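Local atomic coordinates of VgrG protein (Vibrio cholerae, PDB entry 4DTH), a protein that carries an actin cross-linking toxin domain that binds ATP and magnesium and probably uses them to join G-actin monomers covalently. Residues Ala32-Ala37 with His87-Val92; Ser42-Gly47 with Leu60-Asn65; Asn226-Leu231 with Lys296-His301; Thr281-Ile286 with Gln320-Gly325. All blocks are in the same frame, centred on the assembly; numbering follows the deposited sequence. Where two conformers were deposited one is given.

Contact 1: Ala32-Ala37 with His87-Val92; sequences AGLVVA and HTVELV
V89 holds CG1 anti to its backbone N (chi1 169°), which leaves CG2 as the branch that meets L34 and V36. L34 sets CG between its backbone N and carbonyl carbon (chi1 61°), and its CD1 ends 3.5 Å from V89 CG2. V36, two residues on along the same strand, meets the same methyl: V36 CB is 3.6 Å from V89 CG2, and the two side chains cross at about a right angle. One methyl thus serves two neighbours. The backbones pair only briefly. V36 N donates to H87 O at 2.9 Å, and H87 N donates to V36 O at 2.8 Å. This is one antiparallel hydrogen-bonded pair between strands 34-38 and 85-97 of the mixed beta structure of the actin cross-linking domain. The short axes then diverge, at 104° to each other. One water bridges the strands beyond the pair: it donates to L34 O at 2.7 Å and accepts from V89 N at 2.7 Å. F118 of helix 101-124 and I151 of strand 150-153 also pack on L34. T88 turns its CB away from strand 34-38, and its OG1 bonds to E30 OE1 and to M64 N. Further along strand 85-97, E90 is a magnesium ligand and V92 touches ATP.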
loop_
_atom_site.group_PDB
_atom_site.type_symbol
_atom_site.label_atom_id
_atom_site.label_comp_id
_atom_site.label_asym_id
_atom_site.label_seq_id
_atom_site.Cartn_x
_atom_site.Cartn_y
_atom_site.Cartn_z
ATOM N N ALA A 32 11.971 6.387 12.744
ATOM C CA ALA A 32 12.451 5.917 14.043
ATOM C C ALA A 32 12.935 7.123 14.831
ATOM O O ALA A 32 13.430 8.092 14.243
ATOM C CB ALA A 32 13.591 4.922 13.870
ATOM N N GLY A 33 12.773 7.061 16.147
ATOM C CA GLY A 33 13.258 8.093 17.054
ATOM C C GLY A 33 12.206 8.960 17.699
ATOM O O GLY A 33 12.542 9.771 18.566
ATOM N N LEU A 34 10.943 8.842 17.254
ATOM C CA LEU A 34 9.850 9.647 17.796
ATOM C C LEU A 34 8.513 8.950 17.652
ATOM O O LEU A 34 8.395 7.921 16.969
ATOM C CB LEU A 34 9.796 11.061 17.136
ATOM C CG LEU A 34 9.568 11.160 15.610
ATOM C CD1 LEU A 34 8.127 10.887 15.224
ATOM C CD2 LEU A 34 9.839 12.552 15.123
ATOM N N VAL A 35 7.494 9.559 18.262
ATOM C CA VAL A 35 6.103 9.151 18.141
ATOM C C VAL A 35 5.224 10.395 17.968
ATOM O O VAL A 35 5.646 11.508 18.280
ATOM C CB VAL A 35 5.637 8.326 19.371
ATOM C CG1 VAL A 35 6.291 6.933 19.406
ATOM C CG2 VAL A 35 5.852 9.097 20.684
ATOM N N VAL A 36 3.993 10.185 17.497
ATOM C CA VAL A 36 2.944 11.194 17.450
ATOM C C VAL A 36 1.875 10.710 18.438
ATOM O O VAL A 36 1.582 9.510 18.492
ATOM C CB VAL A 36 2.350 11.479 16.036
ATOM C CG1 VAL A 36 1.694 10.239 15.418
ATOM C CG2 VAL A 36 1.358 12.653 16.073
ATOM N N ALA A 37 1.327 11.619 19.234
ATOM C CA ALA A 37 0.223 11.267 20.123
ATOM C C ALA A 37 -0.966 12.097 19.675
ATOM O O ALA A 37 -0.811 13.266 19.303
ATOM C CB ALA A 37 0.570 11.532 21.565
ATOM N N HIS A 87 1.442 6.715 18.460
ATOM C CA HIS A 87 1.683 5.952 17.240
ATOM C C HIS A 87 3.033 6.296 16.681
ATOM O O HIS A 87 3.520 7.406 16.894
ATOM C CB HIS A 87 0.614 6.263 16.172
ATOM C CG HIS A 87 -0.802 5.975 16.581
ATOM N ND1 HIS A 87 -1.453 4.834 16.160
ATOM C CD2 HIS A 87 -1.666 6.724 17.304
ATOM C CE1 HIS A 87 -2.672 4.905 16.670
ATOM N NE2 HIS A 87 -2.843 6.018 17.368
ATOM N N THR A 88 3.599 5.398 15.881
ATOM C CA THR A 88 4.803 5.727 15.125
ATOM C C THR A 88 4.325 6.680 13.998
ATOM O O THR A 88 3.123 6.746 13.706
ATOM C CB THR A 88 5.475 4.470 14.553
ATOM O OG1 THR A 88 4.550 3.785 13.703
ATOM C CG2 THR A 88 5.990 3.533 15.644
ATOM N N VAL A 89 5.250 7.422 13.407
ATOM C CA VAL A 89 4.957 8.347 12.321
ATOM C C VAL A 89 5.411 7.714 11.017
ATOM O O VAL A 89 6.546 7.241 10.905
ATOM C CB VAL A 89 5.600 9.741 12.531
ATOM C CG1 VAL A 89 5.518 10.593 11.263
ATOM C CG2 VAL A 89 4.963 10.473 13.707
ATOM N N GLU A 90 4.526 7.724 10.020
ATOM C CA GLU A 90 4.857 7.213 8.705
ATOM C C GLU A 90 4.659 8.311 7.667
ATOM O O GLU A 90 3.597 8.942 7.624
ATOM C CB GLU A 90 4.012 5.983 8.376
ATOM C CG GLU A 90 4.367 5.358 7.034
ATOM C CD GLU A 90 3.481 4.188 6.673
ATOM O OE1 GLU A 90 2.242 4.323 6.790
ATOM O OE2 GLU A 90 4.023 3.144 6.247
ATOM N N LEU A 91 5.683 8.538 6.844
ATOM C CA LEU A 91 5.636 9.528 5.764
ATOM C C LEU A 91 5.206 8.779 4.511
ATOM O O LEU A 91 5.821 7.773 4.147
ATOM C CB LEU A 91 6.985 10.248 5.570
ATOM C CG LEU A 91 7.635 10.872 6.828
ATOM C CD1 LEU A 91 8.860 11.680 6.452
ATOM C CD2 LEU A 91 6.639 11.735 7.614
ATOM N N VAL A 92 4.079 9.211 3.923
ATOM C CA VAL A 92 3.449 8.525 2.780
ATOM C C VAL A 92 3.438 9.474 1.589
ATOM O O VAL A 92 2.745 10.492 1.620
ATOM C CB VAL A 92 2.017 8.027 3.154
ATOM C CG1 VAL A 92 1.354 7.323 1.972
ATOM C CG2 VAL A 92 2.048 7.103 4.371
HETATM O O HOH W 1 7.793 7.274 14.396
#

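Contact 2: Ser42-Gly47 with Leu60-Asn65; sequences SAQKFG and LTKDMN. With GOL (glycerol), chain C.
F46 packs on L60 at the buried end of this contact. L60 CB sits over one face of the F46 ring, 4.0 Å from the ring centroid, in a CH-pi contact offset toward the rim. F46 CG lies between its backbone N and carbonyl carbon (chi1 66°), which directs the ring toward L60. L60 CD2 adds a contact to F46 CE2 at 3.8 Å. The ring edge faces the backbone at T61 C and K62 N. L114 and F118 of helix 101-124 cover L60 further. Two backbone bonds fasten this end: F46 N gives to L60 O at 3.0 Å, and L60 N gives to G47 O at 2.8 Å. F46 and G47 both face L60, which makes a classic beta bulge in the hairpin of strands 45-51 and 56-68. Before the bulge, K45 and T61 form a non-hydrogen-bonded pair, with K45 CG beside T61 CG2. T61 OG1 bonds to E90 O on the next strand. The Q44 side is more open to solvent, though K62 itself is buried and packs on V36 and M38. K62 N still bonds to Q44 O at 3.0 Å. Beyond CG the K62 chain runs extended. K62 NZ reaches S42 O at 2.9 Å from above the carbonyl plane. The same NZ donates to glycerol O2 at 3.0 Å. The glycerol probably comes from the crystallisation liquor.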
loop_
_atom_site.group_PDB
_atom_site.type_symbol
_atom_site.label_atom_id
_atom_site.label_comp_id
_atom_site.label_asym_id
_atom_site.label_seq_id
_atom_site.Cartn_x
_atom_site.Cartn_y
_atom_site.Cartn_z
ATOM N N SER A 42 -8.741 9.205 16.010
ATOM C CA SER A 42 -8.353 10.343 15.160
ATOM C C SER A 42 -8.134 9.840 13.732
ATOM O O SER A 42 -7.854 8.653 13.539
ATOM C CB SER A 42 -7.026 10.938 15.632
ATOM O OG SER A 42 -7.165 11.775 16.765
ATOM N N ALA A 43 -8.207 10.744 12.740
ATOM C CA ALA A 43 -7.921 10.396 11.349
ATOM C C ALA A 43 -6.424 10.076 11.254
ATOM O O ALA A 43 -5.636 10.595 12.056
ATOM C CB ALA A 43 -8.266 11.560 10.430
ATOM N N GLN A 44 -6.042 9.207 10.300
ATOM C CA GLN A 44 -4.649 8.804 10.128
ATOM C C GLN A 44 -3.751 9.994 9.742
ATOM O O GLN A 44 -2.642 10.100 10.251
ATOM C CB GLN A 44 -4.520 7.646 9.119
ATOM C CG GLN A 44 -5.508 6.469 9.319
ATOM C CD GLN A 44 -5.421 5.767 10.659
ATOM O OE1 GLN A 44 -6.425 5.597 11.364
ATOM N NE2 GLN A 44 -4.229 5.320 11.029
ATOM N N LYS A 45 -4.237 10.895 8.875
ATOM C CA LYS A 45 -3.474 12.053 8.407
ATOM C C LYS A 45 -3.539 13.234 9.358
ATOM O O LYS A 45 -4.633 13.608 9.771
ATOM C CB LYS A 45 -3.953 12.480 7.004
ATOM C CG LYS A 45 -3.540 11.520 5.893
ATOM C CD LYS A 45 -4.604 10.495 5.531
ATOM C CE LYS A 45 -5.385 10.906 4.309
ATOM N NZ LYS A 45 -5.724 9.737 3.461
ATOM N N PHE A 46 -2.371 13.819 9.711
ATOM C CA PHE A 46 -2.331 15.011 10.571
ATOM C C PHE A 46 -1.643 16.197 9.908
ATOM O O PHE A 46 -1.644 17.310 10.443
ATOM C CB PHE A 46 -1.793 14.714 11.983
ATOM C CG PHE A 46 -0.345 14.299 12.080
ATOM C CD1 PHE A 46 0.022 12.963 11.956
ATOM C CD2 PHE A 46 0.646 15.233 12.357
ATOM C CE1 PHE A 46 1.362 12.572 12.078
ATOM C CE2 PHE A 46 1.984 14.842 12.490
ATOM C CZ PHE A 46 2.331 13.515 12.342
ATOM N N GLY A 47 -1.107 15.967 8.715
ATOM C CA GLY A 47 -0.455 17.019 7.955
ATOM C C GLY A 47 0.133 16.540 6.650
ATOM O O GLY A 47 -0.005 15.370 6.279
ATOM N N LEU A 60 1.857 13.292 6.422
ATOM C CA LEU A 60 2.333 12.930 7.757
ATOM C C LEU A 60 1.204 12.122 8.369
ATOM O O LEU A 60 0.074 12.616 8.479
ATOM C CB LEU A 60 2.613 14.187 8.597
ATOM C CG LEU A 60 4.000 14.809 8.411
ATOM C CD1 LEU A 60 4.069 15.652 7.163
ATOM C CD2 LEU A 60 4.349 15.654 9.597
ATOM N N THR A 61 1.479 10.857 8.699
ATOM C CA THR A 61 0.442 9.979 9.231
ATOM C C THR A 61 0.866 9.264 10.502
ATOM O O THR A 61 2.063 9.050 10.734
ATOM C CB THR A 61 0.011 8.902 8.177
ATOM O OG1 THR A 61 1.041 7.918 8.031
ATOM C CG2 THR A 61 -0.346 9.484 6.801
ATOM N N LYS A 62 -0.127 8.823 11.285
ATOM C CA LYS A 62 0.110 7.929 12.409
ATOM C C LYS A 62 0.121 6.523 11.791
ATOM O O LYS A 62 -0.549 6.280 10.780
ATOM C CB LYS A 62 -0.957 8.064 13.516
ATOM C CG LYS A 62 -2.413 7.863 13.086
ATOM C CD LYS A 62 -3.323 7.706 14.306
ATOM C CE LYS A 62 -4.775 7.738 13.911
ATOM N NZ LYS A 62 -5.676 7.381 15.042
ATOM N N ASP A 63 0.895 5.614 12.369
ATOM C CA ASP A 63 1.006 4.278 11.798
ATOM C C ASP A 63 0.738 3.189 12.840
ATOM O O ASP A 63 -0.421 2.816 13.030
ATOM C CB ASP A 63 2.381 4.139 11.103
ATOM C CG ASP A 63 2.683 2.848 10.354
ATOM O OD1 ASP A 63 1.733 2.083 10.062
ATOM O OD2 ASP A 63 3.868 2.619 10.038
ATOM N N MET A 64 1.788 2.697 13.521
ATOM C CA MET A 64 1.666 1.615 14.495
ATOM C C MET A 64 1.285 2.144 15.860
ATOM O O MET A 64 2.017 2.969 16.410
ATOM C CB MET A 64 2.976 0.810 14.605
ATOM C CG MET A 64 3.485 0.293 13.289
ATOM S SD MET A 64 2.316 -0.819 12.491
ATOM C CE MET A 64 3.203 -1.157 10.978
ATOM N N ASN A 65 0.183 1.618 16.436
ATOM C CA ASN A 65 -0.246 2.008 17.774
ATOM C C ASN A 65 0.779 1.514 18.810
ATOM O O ASN A 65 1.050 0.309 18.885
ATOM C CB ASN A 65 -1.654 1.467 18.093
ATOM C CG ASN A 65 -2.151 1.873 19.467
ATOM O OD1 ASN A 65 -1.603 1.474 20.498
ATOM N ND2 ASN A 65 -3.186 2.691 19.519
HETATM C C1 GOL C . -5.474 2.634 15.761
HETATM O O1 GOL C . -4.279 2.114 15.199
HETATM C C2 GOL C . -6.286 3.408 14.749
HETATM O O2 GOL C . -5.519 4.516 14.277
HETATM C C3 GOL C . -7.537 3.923 15.419
HETATM O O3 GOL C . -8.320 4.691 14.517
#

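Contact 3: Asn226-Leu231 with Lys296-His301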
loop_
_atom_site.group_PDB
_atom_site.type_symbol
_atom_site.label_atom_id
_atom_site.label_comp_id
_atom_site.label_asym_id
_atom_site.label_seq_id
_atom_site.Cartn_x
_atom_site.Cartn_y
_atom_site.Cartn_z
ATOM N N ASN A 226 -4.279 -12.762 -20.545
ATOM C CA ASN A 226 -3.564 -11.987 -19.530
ATOM C C ASN A 226 -4.414 -11.823 -18.275
ATOM O O ASN A 226 -3.907 -12.047 -17.170
ATOM C CB ASN A 226 -3.151 -10.613 -20.084
ATOM C CG ASN A 226 -1.969 -10.666 -21.025
ATOM O OD1 ASN A 226 -1.015 -11.403 -20.826
ATOM N ND2 ASN A 226 -1.972 -9.850 -22.051
ATOM N N VAL A 227 -5.703 -11.457 -18.441
ATOM C CA VAL A 227 -6.629 -11.289 -17.312
ATOM C C VAL A 227 -6.794 -12.630 -16.592
ATOM O O VAL A 227 -6.736 -12.672 -15.360
ATOM C CB VAL A 227 -7.992 -10.660 -17.707
ATOM C CG1 VAL A 227 -8.965 -10.661 -16.524
ATOM C CG2 VAL A 227 -7.803 -9.235 -18.230
ATOM N N PHE A 228 -6.958 -13.719 -17.360
ATOM C CA PHE A 228 -7.102 -15.054 -16.778
ATOM C C PHE A 228 -5.883 -15.417 -15.940
ATOM O O PHE A 228 -6.058 -15.867 -14.817
ATOM C CB PHE A 228 -7.325 -16.110 -17.873
ATOM C CG PHE A 228 -7.327 -17.532 -17.360
ATOM C CD1 PHE A 228 -8.490 -18.104 -16.853
ATOM C CD2 PHE A 228 -6.178 -18.312 -17.421
ATOM C CE1 PHE A 228 -8.501 -19.434 -16.421
ATOM C CE2 PHE A 228 -6.197 -19.649 -16.998
ATOM C CZ PHE A 228 -7.355 -20.188 -16.488
ATOM N N ALA A 229 -4.657 -15.231 -16.475
ATOM C CA ALA A 229 -3.445 -15.567 -15.720
ATOM C C ALA A 229 -3.316 -14.743 -14.437
ATOM O O ALA A 229 -2.952 -15.295 -13.396
ATOM C CB ALA A 229 -2.215 -15.387 -16.578
ATOM N N TYR A 230 -3.639 -13.443 -14.506
ATOM C CA TYR A 230 -3.566 -12.535 -13.364
ATOM C C TYR A 230 -4.552 -12.966 -12.271
ATOM O O TYR A 230 -4.136 -13.197 -11.128
ATOM C CB TYR A 230 -3.837 -11.086 -13.825
ATOM C CG TYR A 230 -3.838 -10.081 -12.691
ATOM C CD1 TYR A 230 -2.649 -9.684 -12.082
ATOM C CD2 TYR A 230 -5.029 -9.563 -12.194
ATOM C CE1 TYR A 230 -2.645 -8.778 -11.026
ATOM C CE2 TYR A 230 -5.037 -8.642 -11.147
ATOM C CZ TYR A 230 -3.842 -8.255 -10.565
ATOM O OH TYR A 230 -3.852 -7.372 -9.519
ATOM N N LEU A 231 -5.852 -13.078 -12.621
ATOM C CA LEU A 231 -6.894 -13.463 -11.664
ATOM C C LEU A 231 -6.683 -14.867 -11.124
ATOM O O LEU A 231 -6.748 -15.051 -9.910
ATOM C CB LEU A 231 -8.296 -13.337 -12.279
ATOM C CG LEU A 231 -8.826 -11.918 -12.458
ATOM C CD1 LEU A 231 -10.204 -11.941 -13.105
ATOM C CD2 LEU A 231 -8.882 -11.159 -11.106
ATOM N N LYS A 296 -16.966 -13.290 -19.259
ATOM C CA LYS A 296 -17.714 -14.516 -18.950
ATOM C C LYS A 296 -16.833 -15.748 -19.194
ATOM O O LYS A 296 -16.766 -16.621 -18.326
ATOM C CB LYS A 296 -19.037 -14.596 -19.748
ATOM C CG LYS A 296 -20.198 -13.823 -19.106
ATOM C CD LYS A 296 -21.519 -13.972 -19.891
ATOM C CE LYS A 296 -22.677 -13.248 -19.235
ATOM N NZ LYS A 296 -23.938 -13.329 -20.017
ATOM N N ALA A 297 -16.108 -15.774 -20.333
ATOM C CA ALA A 297 -15.201 -16.860 -20.730
ATOM C C ALA A 297 -14.025 -16.997 -19.756
ATOM O O ALA A 297 -13.689 -18.114 -19.363
ATOM C CB ALA A 297 -14.694 -16.635 -22.148
ATOM N N VAL A 298 -13.427 -15.864 -19.331
ATOM C CA VAL A 298 -12.321 -15.869 -18.364
ATOM C C VAL A 298 -12.809 -16.449 -17.027
ATOM O O VAL A 298 -12.208 -17.403 -16.520
ATOM C CB VAL A 298 -11.694 -14.452 -18.181
ATOM C CG1 VAL A 298 -10.796 -14.393 -16.945
ATOM C CG2 VAL A 298 -10.923 -14.015 -19.422
ATOM N N MET A 299 -13.890 -15.868 -16.460
ATOM C CA MET A 299 -14.443 -16.262 -15.163
ATOM C C MET A 299 -14.855 -17.722 -15.095
ATOM O O MET A 299 -14.536 -18.396 -14.109
ATOM C CB MET A 299 -15.580 -15.324 -14.717
ATOM C CG MET A 299 -15.140 -13.866 -14.543
ATOM S SD MET A 299 -13.568 -13.620 -13.665
ATOM C CE MET A 299 -13.952 -14.289 -12.146
ATOM N N LYS A 300 -15.525 -18.214 -16.148
ATOM C CA LYS A 300 -15.975 -19.603 -16.247
ATOM C C LYS A 300 -14.792 -20.579 -16.161
ATOM O O LYS A 300 -14.926 -21.626 -15.528
ATOM C CB LYS A 300 -16.787 -19.825 -17.543
ATOM C CG LYS A 300 -18.282 -20.074 -17.308
ATOM C CD LYS A 300 -19.163 -19.036 -18.003
ATOM C CE LYS A 300 -20.638 -19.193 -17.717
ATOM N NZ LYS A 300 -21.439 -19.077 -18.966
ATOM N N HIS A 301 -13.627 -20.211 -16.729
ATOM C CA HIS A 301 -12.424 -21.053 -16.732
ATOM C C HIS A 301 -11.592 -21.048 -15.446
ATOM O O HIS A 301 -10.746 -21.929 -15.270
ATOM C CB HIS A 301 -11.560 -20.769 -17.963
ATOM C CG HIS A 301 -12.134 -21.340 -19.218
ATOM N ND1 HIS A 301 -12.993 -20.608 -20.016
ATOM C CD2 HIS A 301 -11.969 -22.566 -19.765
ATOM C CE1 HIS A 301 -13.315 -21.406 -21.026
ATOM N NE2 HIS A 301 -12.709 -22.587 -20.924
#
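V298 CG1 meets the backbone of F228, 3.8 Å from F228 CA. V298 CG1 also lies 4.0 Å from F228 CB and 4.2 Å from CG1 of V227. The F228 ring turns its edge to the other helix. Its CE1 lies 3.5 Å from H301 O and 3.7 Å from H301 CB, while V298 O lies at the ring edge in plane. At the next turn L231 CD1 meets M299 SD at 3.8 Å, and the two side chains cross at about a right angle. M299 starts out away from helix 221-245; the bend at chi2 (-45°) brings SD back toward that helix. H301 directs its ring back along its own helix. Its ND1 donates to A297 O at 2.7 Å, nearly straight at 170° and in the ring plane, which fixes the imidazole rotation. Helices 221-245 and 292-307 run roughly parallel, with segment axes 34° apart and 9.6 Å at closest approach. Around them, F209 of helix 204-212 meets both the F228 ring and V298, and I302 packs on F228 and L231. No hydrogen bond joins the segments. Apolar packing and one ring edge near V298 O and H301 O make the fit depend on shape more than directed bonds.

Contact 4: Thr281-Ile286 with Gln320-Gly325; sequences TKPSKI and QYFQDG
F322 O and S284 N are joined through one water. The water donates to F322 O at 2.6 Å and accepts from S284 N at 3.0 Å. It also lies at the edge of the F322 ring, in its plane. F322 O has a second polar partner, a weak bond from G325 N at 3.3 Å. S284 CB comes to 3.5 Å from the same oxygen. The S284 chi1 of 70°, with OG between the backbone N and the carbonyl carbon, places OG toward G325, 3.6 Å from G325 CA. No direct hydrogen bond crosses between the segments, so the water supplies the polar link. Next to it the packing is apolar. P283 CG touches F322 CD1 at 3.6 Å, and the two side chains cross obliquely. Within its own helix the F322 ring has Y321 CD2 over the centre of one face. Y235 of helix 221-245 also stacks with F322, and L231 of that helix packs on P283. K282 is partly exposed. Its CG is anti to the backbone N (chi1 -180°), and the chain lies against G325 with CE 3.3 Å from G325 O. K282 CD also approaches G325 CA. G325 has positive phi (87°). It is the C-prime residue of a Schellman motif, with G326 N bonded to Y321 O, that ends helix 312-323. The loop between strand 277-279 and helix 292-307 thus packs against a typical Schellman-type helix C-terminus.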
loop_
_atom_site.group_PDB
_atom_site.type_symbol
_atom_site.label_atom_id
_atom_site.label_comp_id
_atom_site.label_asym_id
_atom_site.label_seq_id
_atom_site.Cartn_x
_atom_site.Cartn_y
_atom_site.Cartn_z
ATOM N N THR A 281 -5.236 -3.636 -5.508
ATOM C CA THR A 281 -6.466 -3.262 -6.204
ATOM C C THR A 281 -7.412 -4.439 -6.163
ATOM O O THR A 281 -6.986 -5.588 -6.310
ATOM C CB THR A 281 -6.146 -2.786 -7.639
ATOM O OG1 THR A 281 -5.243 -1.681 -7.577
ATOM C CG2 THR A 281 -7.404 -2.375 -8.445
ATOM N N LYS A 282 -8.705 -4.143 -5.957
ATOM C CA LYS A 282 -9.781 -5.134 -5.931
ATOM C C LYS A 282 -9.732 -5.981 -7.217
ATOM O O LYS A 282 -9.853 -5.422 -8.312
ATOM C CB LYS A 282 -11.140 -4.413 -5.794
ATOM C CG LYS A 282 -12.373 -5.321 -5.743
ATOM C CD LYS A 282 -13.685 -4.498 -5.753
ATOM C CE LYS A 282 -13.956 -3.754 -4.456
ATOM N NZ LYS A 282 -15.262 -3.048 -4.494
ATOM N N PRO A 283 -9.512 -7.317 -7.103
ATOM C CA PRO A 283 -9.405 -8.156 -8.306
ATOM C C PRO A 283 -10.556 -8.035 -9.304
ATOM O O PRO A 283 -10.304 -7.985 -10.507
ATOM C CB PRO A 283 -9.287 -9.573 -7.725
ATOM C CG PRO A 283 -8.586 -9.360 -6.441
ATOM C CD PRO A 283 -9.255 -8.116 -5.885
ATOM N N SER A 284 -11.806 -7.934 -8.812
ATOM C CA SER A 284 -12.987 -7.851 -9.683
ATOM C C SER A 284 -12.999 -6.642 -10.642
ATOM O O SER A 284 -13.671 -6.710 -11.671
ATOM C CB SER A 284 -14.272 -7.931 -8.864
ATOM O OG SER A 284 -14.453 -6.764 -8.085
ATOM N N LYS A 285 -12.213 -5.580 -10.349
ATOM C CA LYS A 285 -12.131 -4.391 -11.216
ATOM C C LYS A 285 -11.558 -4.719 -12.600
ATOM O O LYS A 285 -11.993 -4.126 -13.593
ATOM C CB LYS A 285 -11.303 -3.273 -10.561
ATOM C CG LYS A 285 -11.943 -2.612 -9.321
ATOM C CD LYS A 285 -13.134 -1.683 -9.622
ATOM C CE LYS A 285 -12.754 -0.359 -10.248
ATOM N NZ LYS A 285 -13.943 0.502 -10.474
ATOM N N ILE A 286 -10.601 -5.668 -12.673
ATOM C CA ILE A 286 -9.958 -6.046 -13.941
ATOM C C ILE A 286 -10.910 -6.572 -15.027
ATOM O O ILE A 286 -10.626 -6.384 -16.209
ATOM C CB ILE A 286 -8.669 -6.889 -13.754
ATOM C CG1 ILE A 286 -7.685 -6.669 -14.940
ATOM C CG2 ILE A 286 -9.000 -8.373 -13.526
ATOM C CD1 ILE A 286 -6.322 -7.297 -14.813
ATOM N N GLN A 320 -16.249 -17.106 -5.027
ATOM C CA GLN A 320 -17.348 -16.203 -4.647
ATOM C C GLN A 320 -16.839 -14.932 -3.968
ATOM O O GLN A 320 -17.328 -13.839 -4.264
ATOM C CB GLN A 320 -18.370 -16.918 -3.733
ATOM C CG GLN A 320 -19.686 -16.130 -3.549
ATOM C CD GLN A 320 -20.533 -16.539 -2.357
ATOM O OE1 GLN A 320 -20.126 -17.319 -1.488
ATOM N NE2 GLN A 320 -21.734 -15.980 -2.270
ATOM N N TYR A 321 -15.858 -15.076 -3.054
ATOM C CA TYR A 321 -15.278 -13.958 -2.340
ATOM C C TYR A 321 -14.805 -12.877 -3.321
ATOM O O TYR A 321 -15.186 -11.718 -3.178
ATOM C CB TYR A 321 -14.112 -14.430 -1.453
ATOM C CG TYR A 321 -13.413 -13.294 -0.747
ATOM C CD1 TYR A 321 -13.970 -12.701 0.385
ATOM C CD2 TYR A 321 -12.189 -12.807 -1.206
ATOM C CE1 TYR A 321 -13.334 -11.645 1.036
ATOM C CE2 TYR A 321 -11.544 -11.752 -0.565
ATOM C CZ TYR A 321 -12.119 -11.177 0.558
ATOM O OH TYR A 321 -11.488 -10.149 1.197
ATOM N N PHE A 322 -13.993 -13.267 -4.308
ATOM C CA PHE A 322 -13.474 -12.313 -5.281
ATOM C C PHE A 322 -14.520 -11.798 -6.266
ATOM O O PHE A 322 -14.405 -10.662 -6.724
ATOM C CB PHE A 322 -12.222 -12.854 -5.972
ATOM C CG PHE A 322 -11.018 -12.860 -5.057
ATOM C CD1 PHE A 322 -10.577 -11.684 -4.454
ATOM C CD2 PHE A 322 -10.333 -14.041 -4.791
ATOM C CE1 PHE A 322 -9.471 -11.685 -3.592
ATOM C CE2 PHE A 322 -9.227 -14.045 -3.929
ATOM C CZ PHE A 322 -8.799 -12.864 -3.344
ATOM N N GLN A 323 -15.522 -12.629 -6.581
ATOM C CA GLN A 323 -16.615 -12.297 -7.496
ATOM C C GLN A 323 -17.511 -11.175 -6.920
ATOM O O GLN A 323 -17.894 -10.275 -7.668
ATOM C CB GLN A 323 -17.412 -13.575 -7.819
ATOM C CG GLN A 323 -18.792 -13.366 -8.426
ATOM C CD GLN A 323 -19.490 -14.694 -8.550
ATOM O OE1 GLN A 323 -20.144 -15.170 -7.616
ATOM N NE2 GLN A 323 -19.317 -15.342 -9.694
ATOM N N ASP A 324 -17.799 -11.207 -5.593
ATOM C CA ASP A 324 -18.616 -10.223 -4.894
ATOM C C ASP A 324 -17.824 -8.956 -4.532
ATOM O O ASP A 324 -18.309 -8.121 -3.772
ATOM C CB ASP A 324 -19.299 -10.877 -3.677
ATOM C CG ASP A 324 -20.226 -12.040 -4.017
ATOM O OD1 ASP A 324 -20.447 -12.298 -5.231
ATOM O OD2 ASP A 324 -20.707 -12.704 -3.078
ATOM N N GLY A 325 -16.614 -8.833 -5.082
ATOM C CA GLY A 325 -15.740 -7.683 -4.882
ATOM C C GLY A 325 -14.837 -7.744 -3.665
ATOM O O GLY A 325 -14.446 -6.705 -3.138
HETATM O O HOH W 2 -12.562 -8.903 -6.121
#

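In the fold
Contacts 1 and 2 lie together, centres 8 Å apart, with contact 2 nested in the loop that contact 1 closes. Strands 56-68 and 85-97 pair between them, and T88 O meets D63 N at 2.8 Å. This beta region reaches the nucleotide site: the T61 side chain is about 5 Å from a magnesium ion, and the K45 side chain is about 6 Å from ATP. Contacts 3 and 4 adjoin in the mainly helical part, centres 12 Å apart, where L231 CD2 packs 3.5 Å from P283 O. Contacts 1 and 3 lie on opposite sides of the chain's centre, their centres 42 Å apart. In contact 4 the K282 side chain is about 12 Å from ATP.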